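Local structure of lipoxygenase (5EK8) at residues P67-V75 against L87-F98; I478-R486 against I541-I552. The protein probably inserts molecular oxygen into polyunsaturated fatty acids as a 9R-lipoxygenase, using a non-heme iron centre. All coordinates share one frame; numbering follows the deposited sequence.

How the contacts relate
Following the chain from its N terminus, contact 1 comes first: residues 67-75 meet 87-98 by way of the hairpin of strands 72-79 and 82-91, and the loop it closes is short. Contact 2 brings residues 541-552 back to 478-486 across a much longer, mostly irregular excursion that includes part of helix 482-495. The two are in series, neither nested nor crossed, and their centres lie about 22 Å apart. Contact 1 belongs to the beta region that follows the two N-terminal helices, contact 2 to the helical region that carries the iron. They nevertheless touch: N70 ND2 probably hydrogen-bonds E484 OE2, and Q94 packs on V483, so the two regions meet here.

Contact 1 of 2, residues P67-V75 against L87-F98; sequences PLHNIELEV and LGKGVTDQNGRF
L87 and G88 both stand opposite V75, a classic beta bulge: V75 O accepts from L87 N at 2.9 Å and also, over a longer distance, from G88 N. V75 N in turn donates to G88 O at 2.8 Å, while V75 CG1 packs obliquely on L87 CB. The pairing belongs to the antiparallel hairpin of strands 72-79 and 82-91, at one margin of a four-stranded sheet consistent with the PLAT domain. L73 turns off this sheet to lay CD2 over one face of the F98 ring, a CH-pi contact 3.6 Å from the ring centroid and 18° off its normal; a branched aliphatic tip suits this position facing strand 97-102. Farther along, T92 adds its side chain to the backbone pairing: its N still donates to I71 O, and with OG1 set between its own N and carbonyl carbon (chi1 57°), the hydroxyl donates to L68 O at 2.9 Å and accepts from I71 N at 2.9 Å, while CG2 rests against L73 CD2. A valine here would probably leave that L68 carbonyl and I71 amide without their shared polar mate. N70 adopts a left-handed backbone, which asparagine tolerates well. The type I turn D93-G96 ends in a glycine of positive phi (73°), and D93 OD2 accepts from R97 N. P67 CB lies on the turn, 3.3 Å from N95 C.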
# COMPACT_ATOMS: atom_id res chain seq x y z
N PRO A 67 -16.66 -7.51 20.90
CA PRO A 67 -16.19 -8.88 21.15
C PRO A 67 -15.11 -9.33 20.18
O PRO A 67 -15.22 -9.08 18.98
CB PRO A 67 -17.46 -9.72 20.97
CG PRO A 67 -18.41 -8.86 20.20
CD PRO A 67 -18.10 -7.46 20.63
N LEU A 68 -14.08 -9.98 20.71
CA LEU A 68 -13.07 -10.65 19.89
C LEU A 68 -13.60 -12.03 19.51
O LEU A 68 -13.47 -12.99 20.27
CB LEU A 68 -11.74 -10.77 20.64
CG LEU A 68 -10.50 -11.13 19.83
CD1 LEU A 68 -10.17 -10.03 18.85
CD2 LEU A 68 -9.32 -11.39 20.76
N HIS A 69 -14.19 -12.11 18.33
CA HIS A 69 -15.01 -13.25 17.94
C HIS A 69 -14.26 -14.35 17.21
O HIS A 69 -13.36 -14.08 16.41
CB HIS A 69 -16.15 -12.76 17.06
CG HIS A 69 -15.69 -12.00 15.86
ND1 HIS A 69 -15.44 -10.65 15.89
CD2 HIS A 69 -15.43 -12.40 14.59
CE1 HIS A 69 -15.05 -10.25 14.70
NE2 HIS A 69 -15.03 -11.29 13.89
N ASN A 70 -14.65 -15.59 17.48
CA ASN A 70 -14.19 -16.77 16.74
C ASN A 70 -12.67 -16.87 16.66
O ASN A 70 -12.12 -17.24 15.63
CB ASN A 70 -14.77 -16.76 15.33
CG ASN A 70 -16.28 -16.54 15.31
OD1 ASN A 70 -16.95 -16.67 16.33
ND2 ASN A 70 -16.81 -16.20 14.14
N ILE A 71 -11.99 -16.52 17.75
CA ILE A 71 -10.54 -16.60 17.78
C ILE A 71 -10.12 -17.74 18.70
O ILE A 71 -10.78 -18.01 19.71
CB ILE A 71 -9.91 -15.26 18.22
CG1 ILE A 71 -8.46 -15.17 17.75
CG2 ILE A 71 -10.04 -15.05 19.73
CD1 ILE A 71 -7.95 -13.76 17.66
N GLU A 72 -9.05 -18.43 18.32
CA GLU A 72 -8.64 -19.62 19.05
C GLU A 72 -7.94 -19.27 20.35
O GLU A 72 -7.15 -18.33 20.42
CB GLU A 72 -7.73 -20.50 18.18
CG GLU A 72 -8.48 -21.28 17.10
CD GLU A 72 -7.56 -22.05 16.18
OE1 GLU A 72 -6.53 -22.58 16.65
OE2 GLU A 72 -7.87 -22.13 14.97
N LEU A 73 -8.27 -20.03 21.39
CA LEU A 73 -7.69 -19.84 22.70
C LEU A 73 -7.07 -21.14 23.19
O LEU A 73 -7.64 -22.22 23.02
CB LEU A 73 -8.75 -19.36 23.69
CG LEU A 73 -8.80 -17.89 24.09
CD1 LEU A 73 -8.50 -16.98 22.91
CD2 LEU A 73 -10.17 -17.58 24.66
N GLU A 74 -5.89 -21.03 23.80
CA GLU A 74 -5.24 -22.20 24.38
C GLU A 74 -4.99 -21.99 25.88
O GLU A 74 -4.48 -20.96 26.30
CB GLU A 74 -3.93 -22.51 23.65
CG GLU A 74 -4.10 -22.89 22.18
CD GLU A 74 -2.78 -23.19 21.47
OE1 GLU A 74 -1.71 -22.87 22.04
OE2 GLU A 74 -2.82 -23.73 20.35
N VAL A 75 -5.38 -22.98 26.68
CA VAL A 75 -5.10 -22.93 28.10
C VAL A 75 -3.78 -23.63 28.40
O VAL A 75 -3.59 -24.80 28.07
CB VAL A 75 -6.23 -23.58 28.93
CG1 VAL A 75 -5.75 -23.88 30.34
CG2 VAL A 75 -7.44 -22.67 28.95
N LEU A 87 -2.72 -27.53 28.20
CA LEU A 87 -3.81 -28.09 29.00
C LEU A 87 -5.11 -28.27 28.22
O LEU A 87 -5.87 -29.20 28.50
CB LEU A 87 -4.06 -27.21 30.23
CG LEU A 87 -2.86 -26.99 31.15
CD1 LEU A 87 -3.26 -26.23 32.39
CD2 LEU A 87 -2.18 -28.31 31.51
N GLY A 88 -5.36 -27.40 27.24
CA GLY A 88 -6.58 -27.49 26.46
C GLY A 88 -6.78 -26.40 25.41
O GLY A 88 -6.19 -25.33 25.50
N LYS A 89 -7.63 -26.69 24.43
CA LYS A 89 -7.89 -25.77 23.32
C LYS A 89 -9.33 -25.26 23.33
O LYS A 89 -10.13 -25.66 24.17
CB LYS A 89 -7.60 -26.45 21.99
CG LYS A 89 -6.26 -26.11 21.37
CD LYS A 89 -5.97 -27.06 20.22
CE LYS A 89 -7.18 -27.21 19.32
NZ LYS A 89 -7.02 -28.32 18.35
N GLY A 90 -9.64 -24.39 22.38
CA GLY A 90 -11.00 -23.89 22.22
C GLY A 90 -11.07 -22.53 21.54
O GLY A 90 -10.04 -21.91 21.26
N VAL A 91 -12.29 -22.08 21.27
CA VAL A 91 -12.50 -20.81 20.58
C VAL A 91 -13.49 -19.90 21.31
O VAL A 91 -14.21 -20.33 22.21
CB VAL A 91 -13.04 -21.02 19.14
CG1 VAL A 91 -12.20 -22.05 18.41
CG2 VAL A 91 -14.50 -21.46 19.17
N THR A 92 -13.50 -18.63 20.93
CA THR A 92 -14.51 -17.70 21.41
C THR A 92 -15.74 -17.77 20.50
O THR A 92 -15.61 -18.05 19.31
CB THR A 92 -13.97 -16.26 21.42
OG1 THR A 92 -13.52 -15.91 20.11
CG2 THR A 92 -12.81 -16.13 22.40
N ASP A 93 -16.92 -17.52 21.06
CA ASP A 93 -18.10 -17.40 20.21
C ASP A 93 -18.16 -15.99 19.63
O ASP A 93 -17.21 -15.22 19.78
CB ASP A 93 -19.40 -17.74 20.97
CG ASP A 93 -19.63 -16.89 22.22
OD1 ASP A 93 -20.27 -17.39 23.16
OD2 ASP A 93 -19.18 -15.72 22.26
N GLN A 94 -19.27 -15.66 18.99
CA GLN A 94 -19.41 -14.37 18.32
C GLN A 94 -19.46 -13.22 19.32
O GLN A 94 -19.21 -12.07 18.96
CB GLN A 94 -20.64 -14.37 17.42
CG GLN A 94 -20.58 -15.39 16.30
CD GLN A 94 -21.84 -15.42 15.45
OE1 GLN A 94 -22.94 -15.14 15.94
NE2 GLN A 94 -21.68 -15.75 14.17
N ASN A 95 -19.75 -13.55 20.58
CA ASN A 95 -19.74 -12.55 21.64
C ASN A 95 -18.42 -12.54 22.40
O ASN A 95 -18.31 -11.92 23.46
CB ASN A 95 -20.89 -12.79 22.61
CG ASN A 95 -22.24 -12.85 21.92
OD1 ASN A 95 -23.09 -13.67 22.28
ND2 ASN A 95 -22.43 -12.00 20.92
N GLY A 96 -17.42 -13.24 21.86
CA GLY A 96 -16.10 -13.29 22.47
C GLY A 96 -16.06 -14.15 23.72
O GLY A 96 -15.04 -14.22 24.40
N ARG A 97 -17.17 -14.81 24.02
CA ARG A 97 -17.26 -15.67 25.19
C ARG A 97 -16.67 -17.05 24.90
O ARG A 97 -16.73 -17.54 23.77
CB ARG A 97 -18.71 -15.80 25.66
CG ARG A 97 -19.29 -14.52 26.22
CD ARG A 97 -20.68 -14.74 26.81
NE ARG A 97 -21.14 -13.58 27.57
CZ ARG A 97 -21.88 -12.60 27.07
NH1 ARG A 97 -22.26 -12.62 25.80
NH2 ARG A 97 -22.24 -11.59 27.85
N PHE A 98 -16.09 -17.67 25.92
CA PHE A 98 -15.47 -18.97 25.75
C PHE A 98 -15.61 -19.85 26.98
O PHE A 98 -15.59 -19.37 28.13
CB PHE A 98 -13.98 -18.82 25.39
CG PHE A 98 -13.15 -18.21 26.48
CD1 PHE A 98 -12.56 -19.01 27.45
CD2 PHE A 98 -12.97 -16.84 26.55
CE1 PHE A 98 -11.80 -18.45 28.45
CE2 PHE A 98 -12.21 -16.28 27.55
CZ PHE A 98 -11.63 -17.09 28.51

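Contact 2 of 2, residues I478-R486 against I541-I552; sequences IADEWVEIR and ITNSNQPSATDI
The indole of W482 lies between I485 CB on one face and P547 CB on the other, the latter a CH-pi contact 3.6 Å from the centroid of the six-membered ring. At its edge, NE1 donates to T542 OG1 at 3.1 Å, the acceptor almost in the ring plane, and S544 O lies beside it. With CG anti to the backbone N (chi1 -177°), the ring reaches across to the facing segment, where CZ3 also meets I552 CD1 at 3.5 Å. A tryptophan suits the place, offering broad apolar faces and one N-H at the rim.

The guanidinium of R486 is the second flat group: N543 O sits over one of its faces, 3.1 Å from CZ, while N545 OD1 comes to the edge and takes a weak bond from NH1. The extended aliphatic chain brings the group there, and its NE forms a salt bridge with E490. A479 CB touches P547 CG at 3.7 Å; the small methyl lets the proline ring come close. Just after the proline, S548, the N-cap residue of helix 549-574, accepts a weak capping bond at OG from D551 N; this helix farther on supplies H570 and N574 to the iron.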
# COMPACT_ATOMS: atom_id res chain seq x y z
N ILE A 478 -20.01 -18.71 3.77
CA ILE A 478 -20.01 -17.25 3.77
C ILE A 478 -21.23 -16.70 4.50
O ILE A 478 -21.13 -15.74 5.26
CB ILE A 478 -19.97 -16.68 2.33
CG1 ILE A 478 -18.60 -16.94 1.70
CG2 ILE A 478 -20.26 -15.19 2.32
CD1 ILE A 478 -18.46 -16.36 0.31
N ALA A 479 -22.38 -17.33 4.28
CA ALA A 479 -23.62 -16.92 4.95
C ALA A 479 -23.64 -17.30 6.43
O ALA A 479 -24.08 -16.52 7.27
CB ALA A 479 -24.83 -17.51 4.24
N ASP A 480 -23.16 -18.51 6.73
CA ASP A 480 -23.16 -19.02 8.10
C ASP A 480 -22.37 -18.15 9.07
O ASP A 480 -22.71 -18.06 10.25
CB ASP A 480 -22.60 -20.45 8.14
CG ASP A 480 -23.59 -21.48 7.63
OD1 ASP A 480 -24.76 -21.12 7.39
OD2 ASP A 480 -23.20 -22.66 7.50
N GLU A 481 -21.32 -17.51 8.57
CA GLU A 481 -20.48 -16.67 9.41
C GLU A 481 -20.48 -15.23 8.90
O GLU A 481 -19.44 -14.57 8.85
CB GLU A 481 -19.05 -17.22 9.46
CG GLU A 481 -18.93 -18.57 10.16
CD GLU A 481 -19.19 -18.48 11.66
OE1 GLU A 481 -19.41 -17.36 12.18
OE2 GLU A 481 -19.18 -19.55 12.32
N TRP A 482 -21.67 -14.76 8.53
CA TRP A 482 -21.85 -13.43 7.98
C TRP A 482 -21.60 -12.34 9.03
O TRP A 482 -21.28 -11.20 8.70
CB TRP A 482 -23.25 -13.29 7.40
CG TRP A 482 -23.51 -11.97 6.75
CD1 TRP A 482 -24.16 -10.90 7.30
CD2 TRP A 482 -23.12 -11.58 5.44
NE1 TRP A 482 -24.20 -9.87 6.40
CE2 TRP A 482 -23.56 -10.25 5.25
CE3 TRP A 482 -22.43 -12.21 4.40
CZ2 TRP A 482 -23.34 -9.55 4.07
CZ3 TRP A 482 -22.21 -11.51 3.22
CH2 TRP A 482 -22.67 -10.20 3.06
N VAL A 483 -21.74 -12.72 10.30
CA VAL A 483 -21.49 -11.82 11.41
C VAL A 483 -20.09 -11.21 11.31
O VAL A 483 -19.88 -10.02 11.61
CB VAL A 483 -21.65 -12.55 12.76
CG1 VAL A 483 -21.10 -11.71 13.91
CG2 VAL A 483 -23.12 -12.88 12.99
N GLU A 484 -19.14 -12.02 10.87
CA GLU A 484 -17.78 -11.55 10.64
C GLU A 484 -17.77 -10.45 9.59
O GLU A 484 -17.08 -9.44 9.74
CB GLU A 484 -16.86 -12.71 10.23
CG GLU A 484 -16.61 -13.73 11.33
CD GLU A 484 -15.42 -14.63 11.06
OE1 GLU A 484 -14.87 -14.58 9.94
OE2 GLU A 484 -15.03 -15.40 11.97
N ILE A 485 -18.54 -10.64 8.52
CA ILE A 485 -18.65 -9.62 7.48
C ILE A 485 -19.23 -8.33 8.05
O ILE A 485 -18.80 -7.23 7.68
CB ILE A 485 -19.52 -10.08 6.30
CG1 ILE A 485 -18.94 -11.36 5.69
CG2 ILE A 485 -19.63 -8.98 5.26
CD1 ILE A 485 -17.48 -11.25 5.27
N ARG A 486 -20.19 -8.46 8.96
CA ARG A 486 -20.76 -7.27 9.58
C ARG A 486 -19.74 -6.53 10.43
O ARG A 486 -19.63 -5.31 10.34
CB ARG A 486 -21.99 -7.62 10.43
CG ARG A 486 -22.67 -6.39 11.01
CD ARG A 486 -23.96 -6.71 11.74
NE ARG A 486 -24.62 -5.48 12.18
CZ ARG A 486 -25.85 -5.42 12.68
NH1 ARG A 486 -26.58 -6.52 12.81
NH2 ARG A 486 -26.36 -4.25 13.05
N ILE A 541 -20.87 -2.32 4.01
CA ILE A 541 -21.16 -3.49 3.20
C ILE A 541 -22.47 -4.12 3.66
O ILE A 541 -23.30 -4.54 2.85
CB ILE A 541 -20.02 -4.54 3.29
CG1 ILE A 541 -18.73 -3.97 2.68
CG2 ILE A 541 -20.42 -5.84 2.61
CD1 ILE A 541 -17.50 -4.78 3.01
N THR A 542 -22.66 -4.17 4.97
CA THR A 542 -23.86 -4.76 5.54
C THR A 542 -24.15 -4.20 6.93
O THR A 542 -23.26 -3.66 7.59
CB THR A 542 -23.73 -6.29 5.61
OG1 THR A 542 -24.97 -6.87 6.04
CG2 THR A 542 -22.62 -6.68 6.57
N ASN A 543 -25.40 -4.32 7.35
CA ASN A 543 -25.80 -3.92 8.70
C ASN A 543 -26.74 -4.95 9.30
O ASN A 543 -27.50 -4.64 10.22
CB ASN A 543 -26.46 -2.54 8.69
CG ASN A 543 -25.45 -1.41 8.84
OD1 ASN A 543 -25.37 -0.51 8.00
ND2 ASN A 543 -24.67 -1.44 9.93
N SER A 544 -26.69 -6.16 8.77
CA SER A 544 -27.52 -7.26 9.26
C SER A 544 -26.67 -8.50 9.54
O SER A 544 -25.53 -8.61 9.08
CB SER A 544 -28.63 -7.58 8.27
OG SER A 544 -28.20 -7.36 6.93
N ASN A 545 -27.23 -9.43 10.32
CA ASN A 545 -26.50 -10.61 10.74
C ASN A 545 -26.67 -11.77 9.76
O ASN A 545 -26.18 -12.88 10.00
CB ASN A 545 -26.94 -11.03 12.14
CG ASN A 545 -26.53 -10.02 13.20
OD1 ASN A 545 -25.49 -9.38 13.10
ND2 ASN A 545 -27.37 -9.87 14.22
N GLN A 546 -27.39 -11.52 8.67
CA GLN A 546 -27.53 -12.48 7.59
C GLN A 546 -27.45 -11.75 6.25
O GLN A 546 -27.85 -10.59 6.15
CB GLN A 546 -28.84 -13.25 7.70
CG GLN A 546 -28.86 -14.28 8.81
CD GLN A 546 -30.10 -14.15 9.69
OE1 GLN A 546 -30.50 -13.05 10.06
NE2 GLN A 546 -30.70 -15.29 10.02
N PRO A 547 -26.91 -12.42 5.23
CA PRO A 547 -26.73 -11.75 3.94
C PRO A 547 -28.04 -11.54 3.17
O PRO A 547 -29.08 -12.11 3.53
CB PRO A 547 -25.82 -12.70 3.18
CG PRO A 547 -26.14 -14.04 3.75
CD PRO A 547 -26.40 -13.80 5.21
N SER A 548 -27.97 -10.71 2.14
CA SER A 548 -29.04 -10.56 1.16
C SER A 548 -28.39 -10.33 -0.19
O SER A 548 -27.17 -10.16 -0.27
CB SER A 548 -29.96 -9.39 1.53
OG SER A 548 -29.30 -8.14 1.38
N ALA A 549 -29.19 -10.33 -1.26
CA ALA A 549 -28.67 -10.08 -2.60
C ALA A 549 -27.84 -8.79 -2.63
O ALA A 549 -26.71 -8.77 -3.12
CB ALA A 549 -29.80 -10.01 -3.61
N THR A 550 -28.42 -7.73 -2.07
CA THR A 550 -27.75 -6.44 -1.96
C THR A 550 -26.44 -6.54 -1.19
O THR A 550 -25.39 -6.12 -1.69
CB THR A 550 -28.65 -5.41 -1.26
OG1 THR A 550 -29.75 -5.09 -2.12
CG2 THR A 550 -27.88 -4.14 -0.96
N ASP A 551 -26.49 -7.10 0.01
CA ASP A 551 -25.32 -7.18 0.87
C ASP A 551 -24.21 -8.02 0.24
O ASP A 551 -23.03 -7.64 0.29
CB ASP A 551 -25.70 -7.75 2.24
CG ASP A 551 -26.52 -6.78 3.07
OD1 ASP A 551 -26.42 -5.56 2.84
OD2 ASP A 551 -27.27 -7.24 3.96
N ILE A 552 -24.59 -9.15 -0.34
CA ILE A 552 -23.64 -10.02 -1.02
C ILE A 552 -22.98 -9.29 -2.18
O ILE A 552 -21.76 -9.34 -2.33
CB ILE A 552 -24.32 -11.31 -1.53
CG1 ILE A 552 -24.73 -12.21 -0.37
CG2 ILE A 552 -23.39 -12.07 -2.46
CD1 ILE A 552 -23.58 -12.93 0.30